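Local structure of dTDP-4-amino-4,6-dideoxyglucose formyltransferase (Mycobacterium tuberculosis CAS/NITR204, 5VYQ) at residues N30-H44 / M163-D175. The protein probably transfers a formyl group from a folate cofactor to the sugar amine of dTDP-4-amino-4,6-dideoxyglucose, to which it is bound here. Sequence-based numbering, arbitrary orientation.
With 0FX (dTDP-4-amino-4,6-dideoxyglucose), chain D.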
loop_
_atom_site.group_PDB
_atom_site.type_symbol
_atom_site.label_atom_id
_atom_site.label_comp_id
_atom_site.label_asym_id
_atom_site.label_seq_id
_atom_site.Cartn_x
_atom_site.Cartn_y
_atom_site.Cartn_z
ATOM N N ASN A 30 -22.293 -11.455 -10.755
ATOM C CA ASN A 30 -21.558 -10.262 -10.307
ATOM C C ASN A 30 -22.556 -9.222 -9.787
ATOM O O ASN A 30 -23.581 -8.946 -10.397
ATOM C CB ASN A 30 -20.723 -9.703 -11.472
ATOM C CG ASN A 30 -20.023 -8.404 -11.147
ATOM O OD1 ASN A 30 -20.635 -7.348 -11.162
ATOM N ND2 ASN A 30 -18.720 -8.469 -10.896
ATOM N N VAL A 31 -22.261 -8.641 -8.620
ATOM C CA VAL A 31 -23.161 -7.715 -7.963
ATOM C C VAL A 31 -23.489 -6.477 -8.806
ATOM O O VAL A 31 -24.629 -6.069 -8.881
ATOM C CB VAL A 31 -22.585 -7.339 -6.580
ATOM C CG1 VAL A 31 -21.327 -6.486 -6.709
ATOM C CG2 VAL A 31 -23.615 -6.670 -5.696
ATOM N N HIS A 32 -22.487 -5.899 -9.471
ATOM C CA HIS A 32 -22.716 -4.721 -10.287
ATOM C C HIS A 32 -23.539 -5.099 -11.523
ATOM O O HIS A 32 -24.478 -4.409 -11.909
ATOM C CB HIS A 32 -21.407 -4.053 -10.726
ATOM C CG HIS A 32 -20.417 -3.895 -9.620
ATOM N ND1 HIS A 32 -20.570 -2.957 -8.623
ATOM C CD2 HIS A 32 -19.299 -4.593 -9.316
ATOM C CE1 HIS A 32 -19.565 -3.065 -7.766
ATOM N NE2 HIS A 32 -18.783 -4.053 -8.163
ATOM N N ALA A 33 -23.174 -6.203 -12.161
ATOM C CA ALA A 33 -23.837 -6.595 -13.391
ATOM C C ALA A 33 -25.273 -7.003 -13.059
ATOM O O ALA A 33 -26.193 -6.809 -13.838
ATOM C CB ALA A 33 -23.091 -7.717 -14.066
ATOM N N HIS A 34 -25.482 -7.548 -11.863
ATOM C CA HIS A 34 -26.834 -7.966 -11.498
ATOM C C HIS A 34 -27.738 -6.739 -11.297
ATOM O O HIS A 34 -28.898 -6.697 -11.712
ATOM C CB HIS A 34 -26.797 -8.801 -10.233
ATOM C CG HIS A 34 -28.159 -9.100 -9.716
ATOM N ND1 HIS A 34 -28.756 -8.318 -8.760
ATOM C CD2 HIS A 34 -29.064 -10.046 -10.052
ATOM C CE1 HIS A 34 -29.959 -8.787 -8.495
ATOM N NE2 HIS A 34 -30.177 -9.831 -9.275
ATOM N N ALA A 35 -27.205 -5.707 -10.659
ATOM C CA ALA A 35 -27.957 -4.460 -10.499
ATOM C C ALA A 35 -28.333 -3.844 -11.829
ATOM O O ALA A 35 -29.413 -3.293 -12.002
ATOM C CB ALA A 35 -27.177 -3.459 -9.652
ATOM N N LEU A 36 -27.423 -3.924 -12.800
ATOM C CA LEU A 36 -27.735 -3.456 -14.136
ATOM C C LEU A 36 -28.851 -4.286 -14.784
ATOM O O LEU A 36 -29.778 -3.714 -15.375
ATOM C CB LEU A 36 -26.457 -3.503 -14.982
ATOM C CG LEU A 36 -26.506 -3.128 -16.455
ATOM C CD1 LEU A 36 -26.974 -1.692 -16.628
ATOM C CD2 LEU A 36 -25.131 -3.268 -17.065
ATOM N N ALA A 37 -28.763 -5.610 -14.683
ATOM C CA ALA A 37 -29.823 -6.521 -15.135
ATOM C C ALA A 37 -31.210 -6.115 -14.535
ATOM O O ALA A 37 -32.215 -6.033 -15.268
ATOM C CB ALA A 37 -29.483 -7.953 -14.790
ATOM N N VAL A 38 -31.236 -5.865 -13.235
ATOM C CA VAL A 38 -32.472 -5.455 -12.552
ATOM C C VAL A 38 -33.005 -4.157 -13.142
ATOM O O VAL A 38 -34.200 -3.968 -13.396
ATOM C CB VAL A 38 -32.253 -5.348 -11.026
ATOM C CG1 VAL A 38 -33.392 -4.589 -10.333
ATOM C CG2 VAL A 38 -32.071 -6.742 -10.469
ATOM N N ASP A 39 -32.118 -3.214 -13.386
ATOM C CA ASP A 39 -32.525 -1.956 -14.012
ATOM C C ASP A 39 -33.070 -2.173 -15.395
ATOM O O ASP A 39 -34.037 -1.524 -15.794
ATOM C CB ASP A 39 -31.365 -0.979 -14.111
ATOM C CG ASP A 39 -31.045 -0.350 -12.800
ATOM O OD1 ASP A 39 -31.862 -0.464 -11.868
ATOM O OD2 ASP A 39 -29.978 0.274 -12.732
ATOM N N LEU A 40 -32.472 -3.101 -16.153
ATOM C CA LEU A 40 -32.994 -3.388 -17.484
ATOM C C LEU A 40 -34.394 -4.014 -17.450
ATOM O O LEU A 40 -35.198 -3.850 -18.387
ATOM C CB LEU A 40 -32.086 -4.327 -18.265
ATOM C CG LEU A 40 -30.812 -3.768 -18.871
ATOM C CD1 LEU A 40 -30.135 -4.935 -19.576
ATOM C CD2 LEU A 40 -31.123 -2.700 -19.920
ATOM N N GLN A 41 -34.653 -4.767 -16.395
ATOM C CA GLN A 41 -35.973 -5.368 -16.194
ATOM C C GLN A 41 -37.079 -4.328 -16.102
ATOM O O GLN A 41 -38.227 -4.625 -16.442
ATOM C CB GLN A 41 -35.989 -6.233 -14.966
ATOM C CG GLN A 41 -35.499 -7.634 -15.214
ATOM C CD GLN A 41 -35.650 -8.461 -13.940
ATOM O OE1 GLN A 41 -35.269 -8.019 -12.865
ATOM N NE2 GLN A 41 -36.204 -9.646 -14.045
ATOM N N ALA A 42 -36.752 -3.111 -15.682
ATOM C CA ALA A 42 -37.722 -2.023 -15.737
ATOM C C ALA A 42 -37.947 -1.532 -17.172
ATOM O O ALA A 42 -38.986 -0.995 -17.510
ATOM C CB ALA A 42 -37.240 -0.886 -14.841
ATOM N N ARG A 43 -36.985 -1.720 -18.055
ATOM C CA ARG A 43 -37.074 -1.294 -19.443
ATOM C C ARG A 43 -37.648 -2.374 -20.377
ATOM O O ARG A 43 -37.809 -2.150 -21.588
ATOM C CB ARG A 43 -35.644 -0.991 -19.912
ATOM C CG ARG A 43 -35.511 -0.053 -21.091
ATOM C CD ARG A 43 -34.038 0.246 -21.289
ATOM N NE ARG A 43 -33.875 0.591 -22.693
ATOM C CZ ARG A 43 -32.791 1.101 -23.276
ATOM N NH1 ARG A 43 -32.840 1.342 -24.605
ATOM N NH2 ARG A 43 -31.710 1.396 -22.544
ATOM N N HIS A 44 -37.896 -3.567 -19.857
ATOM C CA HIS A 44 -38.238 -4.691 -20.732
ATOM C C HIS A 44 -38.924 -5.735 -19.864
ATOM O O HIS A 44 -38.303 -6.351 -19.008
ATOM C CB HIS A 44 -36.998 -5.292 -21.422
ATOM C CG HIS A 44 -37.321 -6.383 -22.398
ATOM N ND1 HIS A 44 -37.512 -6.162 -23.741
ATOM C CD2 HIS A 44 -37.486 -7.717 -22.214
ATOM C CE1 HIS A 44 -37.790 -7.304 -24.339
ATOM N NE2 HIS A 44 -37.798 -8.264 -23.428
ATOM N N MET A 163 -17.095 -0.776 -14.602
ATOM C CA MET A 163 -18.502 -1.040 -14.292
ATOM C C MET A 163 -19.350 0.165 -14.745
ATOM O O MET A 163 -20.492 -0.035 -15.188
ATOM C CB MET A 163 -18.687 -1.313 -12.819
ATOM C CG MET A 163 -17.979 -2.562 -12.295
ATOM S SD MET A 163 -18.471 -4.080 -13.093
ATOM C CE MET A 163 -17.387 -4.119 -14.500
ATOM N N ASP A 164 -18.859 1.394 -14.637
ATOM C CA ASP A 164 -19.602 2.563 -15.140
ATOM C C ASP A 164 -19.715 2.476 -16.662
ATOM O O ASP A 164 -20.771 2.746 -17.211
ATOM C CB ASP A 164 -18.919 3.884 -14.784
ATOM C CG ASP A 164 -18.978 4.211 -13.295
ATOM O OD1 ASP A 164 -19.879 3.748 -12.607
ATOM O OD2 ASP A 164 -18.097 4.941 -12.812
ATOM N N ILE A 165 -18.646 2.095 -17.339
ATOM C CA ILE A 165 -18.650 1.937 -18.794
ATOM C C ILE A 165 -19.599 0.845 -19.228
ATOM O O ILE A 165 -20.300 0.968 -20.239
ATOM C CB ILE A 165 -17.235 1.733 -19.369
ATOM C CG1 ILE A 165 -16.427 3.008 -19.123
ATOM C CG2 ILE A 165 -17.311 1.278 -20.799
ATOM C CD1 ILE A 165 -14.941 2.861 -19.416
ATOM N N GLU A 166 -19.677 -0.236 -18.468
ATOM C CA GLU A 166 -20.533 -1.321 -18.840
ATOM C C GLU A 166 -21.974 -0.853 -18.808
ATOM O O GLU A 166 -22.734 -1.166 -19.730
ATOM C CB GLU A 166 -20.335 -2.475 -17.852
ATOM C CG GLU A 166 -21.075 -3.699 -18.178
ATOM C CD GLU A 166 -20.571 -4.900 -17.341
ATOM O OE1 GLU A 166 -21.426 -5.294 -16.598
ATOM O OE2 GLU A 166 -19.422 -5.368 -17.369
ATOM N N ARG A 167 -22.326 -0.105 -17.764
ATOM C CA ARG A 167 -23.692 0.385 -17.635
ATOM C C ARG A 167 -24.027 1.333 -18.791
ATOM O O ARG A 167 -25.095 1.199 -19.416
ATOM C CB ARG A 167 -23.876 1.073 -16.290
ATOM C CG ARG A 167 -25.160 1.914 -16.190
ATOM C CD ARG A 167 -25.371 2.463 -14.799
ATOM N NE ARG A 167 -25.686 1.369 -13.876
ATOM C CZ ARG A 167 -26.913 0.851 -13.711
ATOM N NH1 ARG A 167 -27.075 -0.180 -12.853
ATOM N NH2 ARG A 167 -27.969 1.347 -14.405
ATOM N N GLU A 168 -23.080 2.214 -19.138
ATOM C CA GLU A 168 -23.252 3.168 -20.243
ATOM C C GLU A 168 -23.497 2.431 -21.565
ATOM O O GLU A 168 -24.412 2.714 -22.344
ATOM C CB GLU A 168 -22.039 4.134 -20.303
ATOM C CG GLU A 168 -22.142 5.169 -19.168
ATOM C CD GLU A 168 -20.949 6.028 -18.756
ATOM O OE1 GLU A 168 -19.826 6.000 -19.307
ATOM O OE2 GLU A 168 -21.164 6.804 -17.798
ATOM N N LEU A 169 -22.643 1.463 -21.855
ATOM C CA LEU A 169 -22.679 0.787 -23.120
ATOM C C LEU A 169 -23.902 -0.085 -23.291
ATOM O O LEU A 169 -24.535 -0.149 -24.353
ATOM C CB LEU A 169 -21.375 -0.006 -23.227
ATOM C CG LEU A 169 -20.902 -0.354 -24.603
ATOM C CD1 LEU A 169 -20.625 0.910 -25.419
ATOM C CD2 LEU A 169 -19.669 -1.256 -24.462
ATOM N N VAL A 170 -24.259 -0.799 -22.214
ATOM C CA VAL A 170 -25.482 -1.580 -22.241
ATOM C C VAL A 170 -26.760 -0.753 -22.446
ATOM O O VAL A 170 -27.611 -1.135 -23.249
ATOM C CB VAL A 170 -25.604 -2.479 -20.981
ATOM C CG1 VAL A 170 -26.952 -3.165 -20.888
ATOM C CG2 VAL A 170 -24.498 -3.524 -21.028
ATOM N N LEU A 171 -26.880 0.342 -21.701
ATOM C CA LEU A 171 -28.042 1.224 -21.824
ATOM C C LEU A 171 -28.089 1.824 -23.213
ATOM O O LEU A 171 -29.172 1.932 -23.786
ATOM C CB LEU A 171 -28.081 2.285 -20.760
ATOM C CG LEU A 171 -28.241 1.675 -19.374
ATOM C CD1 LEU A 171 -28.160 2.708 -18.280
ATOM C CD2 LEU A 171 -29.534 0.881 -19.231
ATOM N N GLU A 172 -26.944 2.214 -23.771
ATOM C CA GLU A 172 -26.936 2.710 -25.134
ATOM C C GLU A 172 -27.402 1.711 -26.173
ATOM O O GLU A 172 -28.170 2.083 -27.076
ATOM C CB GLU A 172 -25.519 3.094 -25.528
ATOM C CG GLU A 172 -24.991 4.348 -24.867
ATOM C CD GLU A 172 -23.506 4.604 -25.074
ATOM O OE1 GLU A 172 -22.894 5.276 -24.184
ATOM O OE2 GLU A 172 -22.998 4.183 -26.131
ATOM N N HIS A 173 -26.901 0.467 -26.084
ATOM C CA HIS A 173 -27.109 -0.504 -27.118
ATOM C C HIS A 173 -28.231 -1.522 -26.888
ATOM O O HIS A 173 -28.382 -2.425 -27.693
ATOM C CB HIS A 173 -25.801 -1.222 -27.465
ATOM C CG HIS A 173 -24.782 -0.296 -28.022
ATOM N ND1 HIS A 173 -24.790 0.093 -29.346
ATOM C CD2 HIS A 173 -23.764 0.370 -27.433
ATOM C CE1 HIS A 173 -23.785 0.915 -29.555
ATOM N NE2 HIS A 173 -23.154 1.111 -28.411
ATOM N N PHE A 174 -28.967 -1.401 -25.795
ATOM C CA PHE A 174 -29.913 -2.437 -25.397
ATOM C C PHE A 174 -30.922 -2.723 -26.508
ATOM O O PHE A 174 -31.181 -3.876 -26.845
ATOM C CB PHE A 174 -30.676 -2.050 -24.155
ATOM C CG PHE A 174 -31.714 -3.081 -23.796
ATOM C CD1 PHE A 174 -31.317 -4.332 -23.368
ATOM C CD2 PHE A 174 -33.062 -2.851 -24.022
ATOM C CE1 PHE A 174 -32.252 -5.316 -23.069
ATOM C CE2 PHE A 174 -34.004 -3.829 -23.738
ATOM C CZ PHE A 174 -33.610 -5.058 -23.236
ATOM N N ASP A 175 -31.500 -1.670 -27.102
ATOM C CA ASP A 175 -32.502 -1.967 -28.132
ATOM C C ASP A 175 -31.924 -2.843 -29.244
ATOM O O ASP A 175 -32.597 -3.779 -29.705
ATOM C CB ASP A 175 -33.104 -0.699 -28.761
ATOM C CG ASP A 175 -33.911 0.135 -27.798
ATOM O OD1 ASP A 175 -34.126 -0.261 -26.634
ATOM O OD2 ASP A 175 -34.351 1.228 -28.243
HETATM O O4P 0FX D . -15.725 -8.983 -13.175
HETATM P P2 0FX D . -16.040 -10.432 -13.023
HETATM O O3P 0FX D . -17.490 -10.782 -12.777
HETATM O O1G 0FX D . -15.364 -11.062 -14.347
HETATM C C1G 0FX D . -14.916 -12.404 -14.411
HETATM C C2G 0FX D . -13.887 -12.471 -15.547
HETATM O O2G 0FX D . -12.872 -11.508 -15.228
HETATM C C3G 0FX D . -14.555 -12.053 -16.867
HETATM O O3G 0FX D . -13.587 -11.913 -17.936
HETATM C C4G 0FX D . -15.713 -13.001 -17.154
HETATM N N4A 0FX D . -16.357 -12.514 -18.397
HETATM C C5G 0FX D . -16.671 -12.984 -15.962
HETATM C C6G 0FX D . -17.640 -14.155 -16.120
HETATM O O5G 0FX D . -16.036 -13.250 -14.699
HETATM O OPP 0FX D . -15.135 -11.119 -11.881
HETATM P P 0FX D . -15.222 -10.997 -10.274
HETATM O O1P 0FX D . -14.886 -12.339 -9.751
HETATM O O2P 0FX D . -16.495 -10.279 -9.903
HETATM O O5 0FX D . -14.028 -9.999 -9.885
HETATM C C5 0FX D . -14.096 -8.619 -10.160
HETATM C C4 0FX D . -12.716 -8.014 -9.993
HETATM O O4 0FX D . -12.340 -8.143 -8.624
HETATM C C3 0FX D . -11.566 -8.691 -10.738
HETATM O O3 0FX D . -11.457 -8.184 -12.073
HETATM C C2 0FX D . -10.318 -8.362 -9.942
HETATM C C1 0FX D . -10.922 -8.337 -8.556
HETATM N N11 0FX D . -10.675 -9.588 -7.830
HETATM C C61 0FX D . -11.601 -10.548 -7.623
HETATM C C51 0FX D . -11.304 -11.685 -6.895
HETATM C C5A 0FX D . -12.355 -12.752 -6.726
HETATM C C21 0FX D . -9.464 -9.726 -7.157
HETATM O O21 0FX D . -8.571 -8.776 -7.304
HETATM N N31 0FX D . -9.138 -10.814 -6.458
HETATM C C41 0FX D . -10.077 -11.770 -6.277
HETATM O O41 0FX D . -9.729 -12.845 -5.542
HETATM O O HOH W 1 -24.535 -1.609 -12.140
HETATM O O HOH W 2 -31.031 1.219 -26.716
HETATM O O HOH W 3 -36.107 0.157 -25.068
#
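Leu36 and Arg167 lie alongside each other, pointing opposite ways, where helix 31-43 and residues 163-175 of helix 155-179, running the same way with axes 25° apart, pack together. Leu36 CD1 lies over one face of the Arg167 guanidinium, 3.9 Å from Arg167 CZ. A bend at chi3 (-69°) turns that guanidinium back across Leu36 to Asp39, where NH1 and NH2 both grip OD2. Arg167 NH2 meets the anti lone pair of Asp39 OD2 (2.8 Å), while Arg167 NH1 comes from above the carboxylate plane; a water ties NH1 to His32 O as well. On the other branch of Leu36, CD2 meets Val170 CG2 at 4.0 Å. Leu40 sets CD2 over the face of the Phe174 ring, 3.8 Å from Phe174 CD1, and the edge of that ring turns toward the His44 ring, planes 74° apart. The stretched Arg43 chain brings its guanidinium over Phe174 CB. From there Arg43 NH2 gives a fairly straight bond to Leu171 O (2.9 Å), and Arg43 NH1 forms a salt bridge with Asp175 OD1 (2.9 Å). At the other end Asn30 caps its helix, Ala33 N donating to Asn30 OD1 at 3.0 Å, while Asn30 ND2 hydrogen-bonds diphosphate oxygen O2P of 0FX (3.0 Å), tying the helix start to the substrate pocket. Met163 crosses His32 at about a right angle, its CG making an off-centre CH-pi contact. Both helices pack on one mixed sheet, helix 31-43 against strands 24-28 and 47-50, helix 155-179 against strand 141-147.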